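Local atomic coordinates of putative ABC transporter (Thermobispora bispora, PDB entry 4PE6), a protein that probably acts as the solute-binding component of an ABC transporter, capturing a carbohydrate-like ligand between two lobes for uptake into the cell. Residues K39-A44 and S264-L268; G147-V152 and S205-I211; F286-I291 and A309-W313. All blocks are in the same frame, centred on the assembly; numbering follows the deposited sequence.

Contact 1 of 3, residues K39-A44 and S264-L268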
loop_
_atom_site.group_PDB
_atom_site.type_symbol
_atom_site.label_atom_id
_atom_site.label_comp_id
_atom_site.label_asym_id
_atom_site.label_seq_id
_atom_site.Cartn_x
_atom_site.Cartn_y
_atom_site.Cartn_z
ATOM N N LYS A 39 -10.070 -4.936 6.012
ATOM C CA LYS A 39 -9.539 -4.895 7.371
ATOM C C LYS A 39 -10.136 -3.742 8.183
ATOM O O LYS A 39 -10.459 -3.928 9.352
ATOM C CB LYS A 39 -8.010 -4.793 7.362
ATOM C CG LYS A 39 -7.300 -5.963 6.713
ATOM C CD LYS A 39 -7.492 -7.251 7.500
ATOM C CE LYS A 39 -6.957 -8.444 6.726
ATOM N NZ LYS A 39 -6.650 -9.554 7.656
ATOM N N PHE A 40 -10.288 -2.559 7.565
ATOM C CA PHE A 40 -10.956 -1.448 8.215
ATOM C C PHE A 40 -12.380 -1.796 8.599
ATOM O O PHE A 40 -12.815 -1.504 9.703
ATOM C CB PHE A 40 -11.009 -0.191 7.320
ATOM C CG PHE A 40 -11.860 0.909 7.906
ATOM C CD1 PHE A 40 -11.368 1.707 8.939
ATOM C CD2 PHE A 40 -13.155 1.117 7.467
ATOM C CE1 PHE A 40 -12.146 2.716 9.485
ATOM C CE2 PHE A 40 -13.944 2.111 8.012
ATOM C CZ PHE A 40 -13.433 2.909 9.036
ATOM N N GLU A 41 -13.122 -2.389 7.671
ATOM C CA GLU A 41 -14.519 -2.665 7.918
ATOM C C GLU A 41 -14.700 -3.735 9.006
ATOM O O GLU A 41 -15.575 -3.613 9.859
ATOM C CB GLU A 41 -15.211 -3.084 6.627
ATOM C CG GLU A 41 -15.512 -1.913 5.720
ATOM C CD GLU A 41 -16.115 -2.334 4.392
ATOM O OE1 GLU A 41 -15.871 -3.475 3.953
ATOM O OE2 GLU A 41 -16.804 -1.500 3.776
ATOM N N GLU A 42 -13.861 -4.760 8.979
ATOM C CA GLU A 42 -13.844 -5.749 10.060
ATOM C C GLU A 42 -13.522 -5.089 11.408
ATOM O O GLU A 42 -14.180 -5.359 12.396
ATOM C CB GLU A 42 -12.830 -6.839 9.753
ATOM C CG GLU A 42 -12.600 -7.828 10.877
ATOM C CD GLU A 42 -11.537 -8.852 10.528
ATOM O OE1 GLU A 42 -10.363 -8.476 10.300
ATOM O OE2 GLU A 42 -11.880 -10.040 10.516
ATOM N N ALA A 43 -12.507 -4.233 11.454
ATOM C CA ALA A 43 -12.141 -3.581 12.712
ATOM C C ALA A 43 -13.229 -2.614 13.207
ATOM O O ALA A 43 -13.486 -2.512 14.410
ATOM C CB ALA A 43 -10.824 -2.842 12.573
ATOM N N ALA A 44 -13.848 -1.898 12.273
ATOM C CA ALA A 44 -14.886 -0.927 12.607
ATOM C C ALA A 44 -16.119 -1.614 13.165
ATOM O O ALA A 44 -16.691 -1.167 14.163
ATOM C CB ALA A 44 -15.261 -0.123 11.379
ATOM N N SER A 264 -5.132 1.317 7.490
ATOM C CA SER A 264 -6.477 1.776 7.723
ATOM C C SER A 264 -6.976 1.490 9.152
ATOM O O SER A 264 -7.749 2.278 9.725
ATOM C CB SER A 264 -7.445 1.162 6.697
ATOM O OG SER A 264 -7.473 -0.251 6.838
ATOM N N VAL A 265 -6.573 0.346 9.690
ATOM C CA VAL A 265 -6.972 -0.043 11.026
ATOM C C VAL A 265 -6.200 0.799 12.040
ATOM O O VAL A 265 -6.753 1.272 13.019
ATOM C CB VAL A 265 -6.675 -1.522 11.275
ATOM C CG1 VAL A 265 -6.981 -1.881 12.704
ATOM C CG2 VAL A 265 -7.490 -2.409 10.335
ATOM N N ALA A 266 -4.914 0.985 11.795
ATOM C CA ALA A 266 -4.121 1.874 12.652
ATOM C C ALA A 266 -4.688 3.300 12.630
ATOM O O ALA A 266 -4.694 3.980 13.640
ATOM C CB ALA A 266 -2.663 1.874 12.214
ATOM N N ALA A 267 -5.154 3.753 11.466
ATOM C CA ALA A 267 -5.756 5.087 11.342
ATOM C C ALA A 267 -7.053 5.188 12.161
ATOM O O ALA A 267 -7.325 6.213 12.766
ATOM C CB ALA A 267 -6.017 5.407 9.882
ATOM N N LEU A 268 -7.829 4.105 12.198
ATOM C CA LEU A 268 -9.028 4.044 13.040
ATOM C C LEU A 268 -8.660 4.260 14.510
ATOM O O LEU A 268 -9.310 5.034 15.210
ATOM C CB LEU A 268 -9.707 2.678 12.881
ATOM C CG LEU A 268 -10.887 2.333 13.782
ATOM C CD1 LEU A 268 -12.014 3.332 13.638
ATOM C CD2 LEU A 268 -11.375 0.920 13.521
#
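Two helical segments, K39-A44 and S264-L268, run in roughly the same direction, their axes 36° apart and 8.8 Å from each other at closest approach. S264 comes first: its OG lies 3.6 Å from F40 CB, a packing contact, since the hydroxyl's hydrogen bond goes to M36 O, on helix 31-49 a turn before F40. The carbonyl O of S264 sits at the edge of the F40 ring. V265 is next, where the backbones come nearest, its CA 5.1 Å from that of F40. Its CG2 packs 3.5 Å from K39 O and 3.8 Å from K39 CB, and its CG1 is 4.0 Å from A43 CB; the alanine's small methyl leaves room for this approach. The lysine's end leads away, and NZ forms a salt bridge with E307. One turn on, L268 closes the interface with CD2 3.9 Å from A43 CB and CB 4.2 Å from F40 CE1. No hydrogen bond links the two segments; the helices themselves are tied by S264 OG to M36 O. Helices 31-49 and 263-275 thus lie side by side on the sheet of the first lobe: F40 reaches strands 20-25, 55-60 and 84-88, while L268 touches 20-25 and S264 touches 108-112.

Contact 2 of 3, residues G147-V152 and S205-I211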
loop_
_atom_site.group_PDB
_atom_site.type_symbol
_atom_site.label_atom_id
_atom_site.label_comp_id
_atom_site.label_asym_id
_atom_site.label_seq_id
_atom_site.Cartn_x
_atom_site.Cartn_y
_atom_site.Cartn_z
ATOM N N GLY A 147 21.739 -6.487 -17.386
ATOM C CA GLY A 147 20.648 -7.076 -18.125
ATOM C C GLY A 147 19.564 -6.069 -18.407
ATOM O O GLY A 147 19.772 -4.850 -18.295
ATOM N N ASN A 148 18.401 -6.590 -18.796
ATOM C CA ASN A 148 17.291 -5.765 -19.205
ATOM C C ASN A 148 16.164 -5.856 -18.186
ATOM O O ASN A 148 15.820 -6.939 -17.703
ATOM C CB ASN A 148 16.784 -6.205 -20.578
ATOM C CG ASN A 148 17.811 -6.016 -21.674
ATOM O OD1 ASN A 148 18.562 -5.023 -21.687
ATOM N ND2 ASN A 148 17.829 -6.942 -22.635
ATOM N N VAL A 149 15.601 -4.708 -17.844
ATOM C CA VAL A 149 14.487 -4.666 -16.912
ATOM C C VAL A 149 13.298 -3.868 -17.413
ATOM O O VAL A 149 13.440 -2.922 -18.229
ATOM C CB VAL A 149 14.899 -4.103 -15.541
ATOM C CG1 VAL A 149 15.974 -4.963 -14.919
ATOM C CG2 VAL A 149 15.347 -2.658 -15.668
ATOM N N ILE A 150 12.120 -4.236 -16.897
ATOM C CA ILE A 150 10.915 -3.453 -17.108
ATOM C C ILE A 150 10.523 -2.833 -15.765
ATOM O O ILE A 150 10.550 -3.507 -14.742
ATOM C CB ILE A 150 9.765 -4.316 -17.653
ATOM C CG1 ILE A 150 10.084 -4.774 -19.073
ATOM C CG2 ILE A 150 8.433 -3.572 -17.593
ATOM C CD1 ILE A 150 9.042 -5.690 -19.677
ATOM N N VAL A 151 10.190 -1.547 -15.775
ATOM C CA VAL A 151 9.633 -0.889 -14.602
ATOM C C VAL A 151 8.127 -0.789 -14.786
ATOM O O VAL A 151 7.652 -0.226 -15.777
ATOM C CB VAL A 151 10.221 0.529 -14.406
ATOM C CG1 VAL A 151 9.652 1.205 -13.153
ATOM C CG2 VAL A 151 11.738 0.468 -14.331
ATOM N N VAL A 152 7.388 -1.285 -13.798
ATOM C CA VAL A 152 5.947 -1.178 -13.765
ATOM C C VAL A 152 5.575 -0.280 -12.610
ATOM O O VAL A 152 5.754 -0.638 -11.452
ATOM C CB VAL A 152 5.268 -2.544 -13.557
ATOM C CG1 VAL A 152 3.767 -2.362 -13.544
ATOM C CG2 VAL A 152 5.707 -3.569 -14.608
ATOM N N SER A 205 13.907 -6.876 -26.061
ATOM C CA SER A 205 14.881 -7.953 -25.861
ATOM C C SER A 205 14.534 -8.729 -24.602
ATOM O O SER A 205 13.662 -8.309 -23.826
ATOM C CB SER A 205 16.301 -7.382 -25.694
ATOM O OG SER A 205 16.622 -6.432 -26.698
ATOM N N THR A 206 15.244 -9.833 -24.383
ATOM C CA THR A 206 15.058 -10.664 -23.199
ATOM C C THR A 206 15.043 -9.822 -21.920
ATOM O O THR A 206 15.882 -8.927 -21.735
ATOM C CB THR A 206 16.164 -11.728 -23.086
ATOM O OG1 THR A 206 16.320 -12.391 -24.352
ATOM C CG2 THR A 206 15.805 -12.769 -22.008
ATOM N N VAL A 207 14.083 -10.112 -21.050
ATOM C CA VAL A 207 13.873 -9.328 -19.837
ATOM C C VAL A 207 14.307 -10.146 -18.632
ATOM O O VAL A 207 13.754 -11.191 -18.381
ATOM C CB VAL A 207 12.383 -8.936 -19.696
ATOM C CG1 VAL A 207 12.144 -8.201 -18.385
ATOM C CG2 VAL A 207 11.957 -8.072 -20.879
ATOM N N ASP A 208 15.266 -9.643 -17.863
ATOM C CA ASP A 208 15.793 -10.369 -16.704
ATOM C C ASP A 208 15.009 -10.107 -15.413
ATOM O O ASP A 208 14.935 -10.965 -14.516
ATOM C CB ASP A 208 17.262 -10.018 -16.544
ATOM C CG ASP A 208 18.052 -10.340 -17.801
ATOM O OD1 ASP A 208 18.173 -11.538 -18.084
ATOM O OD2 ASP A 208 18.498 -9.420 -18.530
ATOM N N ALA A 209 14.418 -8.933 -15.313
ATOM C CA ALA A 209 13.638 -8.598 -14.138
ATOM C C ALA A 209 12.543 -7.595 -14.447
ATOM O O ALA A 209 12.693 -6.757 -15.334
ATOM C CB ALA A 209 14.546 -8.050 -13.046
ATOM N N VAL A 210 11.478 -7.654 -13.657
ATOM C CA VAL A 210 10.435 -6.654 -13.705
ATOM C C VAL A 210 10.216 -6.077 -12.321
ATOM O O VAL A 210 9.746 -6.770 -11.413
ATOM C CB VAL A 210 9.131 -7.226 -14.266
ATOM C CG1 VAL A 210 8.095 -6.124 -14.382
ATOM C CG2 VAL A 210 9.404 -7.890 -15.608
ATOM N N ILE A 211 10.594 -4.807 -12.170
ATOM C CA ILE A 211 10.517 -4.104 -10.904
ATOM C C ILE A 211 9.179 -3.385 -10.871
ATOM O O ILE A 211 8.964 -2.384 -11.581
ATOM C CB ILE A 211 11.678 -3.108 -10.734
ATOM C CG1 ILE A 211 13.018 -3.849 -10.759
ATOM C CG2 ILE A 211 11.542 -2.356 -9.424
ATOM C CD1 ILE A 211 14.239 -2.953 -10.674
HETATM O O HOH W 1 7.980 0.022 -9.869
#
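I150, V152, V207 and V210 make up the apolar centre of this pairing of G147-V152 with S205-I211. V152 CG2 packs 3.5 Å from V210 CG1, which also lies 4.1 Å from I150 CB, and I150 CD1 reaches 4.0 Å to V207 CG2. On the other face of the sheet V149 CG1 meets A209 CB at 3.9 Å, with V151 and I211 further along. Between these two layers runs a parallel ladder: I150 N donates to A209 O (3.0 Å), I211 N to I150 O (2.9 Å) and V152 N to I211 O (2.9 Å). The strands cross at -27°. A water donates to both V152 O (2.8 Å) and I211 O (3.1 Å), continuing the pairing past the last bond.

Toward the start of the strands the pattern turns polar. N148 O accepts D208 N at 2.8 Å and, weakly, A209 N at 3.4 Å. In return D208 OD2 takes the bond from N148 N (2.8 Å), and N148 ND2 donates to T206 O (2.9 Å), holding the loop before strand 209-211 against the strand. No side chain fits at G147: a CB would collide with D208 OD2, and at these backbone angles also with the carbonyl O of the residue before, which calls for glycine.

Strand 178-185 hydrogen-bonds to the far side of 147-152. Helix 128-142 covers the face with A209 and I211, and helix 216-226 the face with V207 and V210, giving the alpha/beta/alpha layering of the second lobe.

Contact 3 of 3, residues F286-I291 and A309-W313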
loop_
_atom_site.group_PDB
_atom_site.type_symbol
_atom_site.label_atom_id
_atom_site.label_comp_id
_atom_site.label_asym_id
_atom_site.label_seq_id
_atom_site.Cartn_x
_atom_site.Cartn_y
_atom_site.Cartn_z
ATOM N N PHE A 286 4.596 3.904 10.260
ATOM C CA PHE A 286 4.332 2.531 10.640
ATOM C C PHE A 286 5.061 1.574 9.661
ATOM O O PHE A 286 5.541 2.011 8.603
ATOM C CB PHE A 286 2.811 2.272 10.644
ATOM C CG PHE A 286 2.136 2.616 11.948
ATOM C CD1 PHE A 286 2.215 3.889 12.475
ATOM C CD2 PHE A 286 1.415 1.654 12.642
ATOM C CE1 PHE A 286 1.604 4.213 13.680
ATOM C CE2 PHE A 286 0.795 1.966 13.847
ATOM C CZ PHE A 286 0.899 3.244 14.378
ATOM N N PRO A 287 5.151 0.282 10.007
ATOM C CA PRO A 287 5.985 -0.645 9.251
ATOM C C PRO A 287 5.337 -1.252 8.023
ATOM O O PRO A 287 4.163 -1.641 8.046
ATOM C CB PRO A 287 6.284 -1.762 10.263
ATOM C CG PRO A 287 5.088 -1.755 11.166
ATOM C CD PRO A 287 4.736 -0.300 11.302
ATOM N N ILE A 288 6.149 -1.395 6.980
ATOM C CA ILE A 288 5.756 -2.139 5.782
ATOM C C ILE A 288 5.707 -3.655 6.085
ATOM O O ILE A 288 5.984 -4.080 7.212
ATOM C CB ILE A 288 6.744 -1.878 4.630
ATOM C CG1 ILE A 288 8.165 -2.312 5.029
ATOM C CG2 ILE A 288 6.712 -0.409 4.193
ATOM C CD1 ILE A 288 9.148 -2.329 3.869
ATOM N N VAL A 289 5.342 -4.449 5.072
ATOM C CA VAL A 289 5.274 -5.913 5.164
ATOM C C VAL A 289 6.281 -6.508 4.180
ATOM O O VAL A 289 6.009 -6.651 2.979
ATOM C CB VAL A 289 3.859 -6.475 4.856
ATOM C CG1 VAL A 289 3.820 -7.972 5.115
ATOM C CG2 VAL A 289 2.797 -5.762 5.691
ATOM N N LEU A 290 7.465 -6.821 4.693
ATOM C CA LEU A 290 8.502 -7.484 3.909
ATOM C C LEU A 290 8.411 -8.992 4.183
ATOM O O LEU A 290 8.531 -9.414 5.322
ATOM C CB LEU A 290 9.872 -6.933 4.305
ATOM C CG LEU A 290 11.121 -7.636 3.765
ATOM C CD1 LEU A 290 11.270 -7.414 2.270
ATOM C CD2 LEU A 290 12.356 -7.154 4.539
ATOM N N ILE A 291 8.190 -9.781 3.142
ATOM C CA ILE A 291 8.105 -11.232 3.272
ATOM C C ILE A 291 9.371 -11.847 2.691
ATOM O O ILE A 291 9.461 -12.099 1.503
ATOM C CB ILE A 291 6.845 -11.790 2.589
ATOM C CG1 ILE A 291 5.615 -11.113 3.189
ATOM C CG2 ILE A 291 6.742 -13.298 2.794
ATOM C CD1 ILE A 291 4.319 -11.470 2.506
ATOM N N ALA A 309 -1.174 -9.669 2.907
ATOM C CA ALA A 309 -0.581 -9.664 4.233
ATOM C C ALA A 309 -0.749 -8.277 4.842
ATOM O O ALA A 309 -0.541 -7.245 4.160
ATOM C CB ALA A 309 0.893 -10.044 4.167
ATOM N N ALA A 310 -1.128 -8.266 6.113
ATOM C CA ALA A 310 -1.498 -7.058 6.846
ATOM C C ALA A 310 -1.156 -7.232 8.318
ATOM O O ALA A 310 -1.293 -8.327 8.838
ATOM C CB ALA A 310 -2.987 -6.794 6.671
ATOM N N TRP A 311 -0.682 -6.181 8.996
ATOM C CA TRP A 311 -0.365 -6.329 10.410
ATOM C C TRP A 311 -1.663 -6.226 11.236
ATOM O O TRP A 311 -2.522 -5.381 10.950
ATOM C CB TRP A 311 0.668 -5.297 10.867
ATOM C CG TRP A 311 1.992 -5.377 10.180
ATOM C CD1 TRP A 311 2.620 -4.368 9.503
ATOM C CD2 TRP A 311 2.867 -6.501 10.116
ATOM N NE1 TRP A 311 3.847 -4.793 9.033
ATOM C CE2 TRP A 311 4.014 -6.104 9.383
ATOM C CE3 TRP A 311 2.802 -7.815 10.608
ATOM C CZ2 TRP A 311 5.069 -6.972 9.116
ATOM C CZ3 TRP A 311 3.859 -8.667 10.351
ATOM C CH2 TRP A 311 4.980 -8.241 9.612
ATOM N N PRO A 312 -1.841 -7.111 12.227
ATOM C CA PRO A 312 -3.077 -7.072 13.010
ATOM C C PRO A 312 -3.019 -6.035 14.136
ATOM O O PRO A 312 -2.732 -6.369 15.295
ATOM C CB PRO A 312 -3.179 -8.508 13.559
ATOM C CG PRO A 312 -1.751 -8.928 13.718
ATOM C CD PRO A 312 -0.983 -8.253 12.607
ATOM N N TRP A 313 -3.289 -4.780 13.803
ATOM C CA TRP A 313 -3.256 -3.723 14.808
ATOM C C TRP A 313 -4.438 -3.817 15.757
ATOM O O TRP A 313 -5.591 -3.841 15.333
ATOM C CB TRP A 313 -3.217 -2.333 14.150
ATOM C CG TRP A 313 -2.069 -2.183 13.264
ATOM C CD1 TRP A 313 -2.091 -2.198 11.907
ATOM C CD2 TRP A 313 -0.701 -2.018 13.648
ATOM N NE1 TRP A 313 -0.824 -2.063 11.416
ATOM C CE2 TRP A 313 0.053 -1.952 12.465
ATOM C CE3 TRP A 313 -0.038 -1.926 14.881
ATOM C CZ2 TRP A 313 1.433 -1.784 12.462
ATOM C CZ3 TRP A 313 1.347 -1.771 14.885
ATOM C CH2 TRP A 313 2.067 -1.694 13.682
#
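The indole NH of W311 is the donor that joins these segments: NE1 gives a hydrogen bond to I288 O at 2.9 Å and a weak second one to P287 O at 3.3 Å, so it is shared between two consecutive carbonyls. The other indole nitrogen, W313 NE1, looks elsewhere and donates to D260 OD2, while D260 OD1 accepts W311 N; one aspartate serves both tryptophans. W313 O accepts the indole NH of W269, and W313 N bonds weakly to W311 O (3.0 Å) across an inverse gamma turn centred on P312. Apolar groups fill in around these bonds. V289 CG2 stands over the five-membered ring of W311, 4.0 Å from its centroid, a CH-pi contact, and V289 CG1 packs 3.7 Å from A309 CB. The edge of F286 meets the face of W313 in a T-shaped pair, with 4.9 Å between the centroids of the two six-membered rings and planes at 69°. In the backbone F286 bonds with Q125 of the first lobe, V289 with M258 and I291 with A256 of the second. Strand 283-290 thus runs between the lobes, with A309-W313 alongside, consistent with one of the interlobe crossings that form the hinge in type I periplasmic binding proteins.

Contacts 1 and 2 belong to different lobes of the two-lobed binding protein, on opposite sides of the chain's centre, with centres about 37 Å apart. Contact 3 lies between, about 14 Å from contact 1 and 27 Å from contact 2, centre to centre. It touches contact 1 directly: V265 CG1 packs 3.6 Å from W313 O, and A266 CB 3.8 Å from F286 CE2. Contacts 2 and 3 do not touch, though both reach the same mixed sheet. Along the chain, contact 2 falls wholly between the two segments of contact 1, and contact 3 follows both; the chain leaves the first lobe, builds most of the second, returns at helix 263-275 and passes between the lobes again in contact 3, consistent with the type I periplasmic binding protein fold.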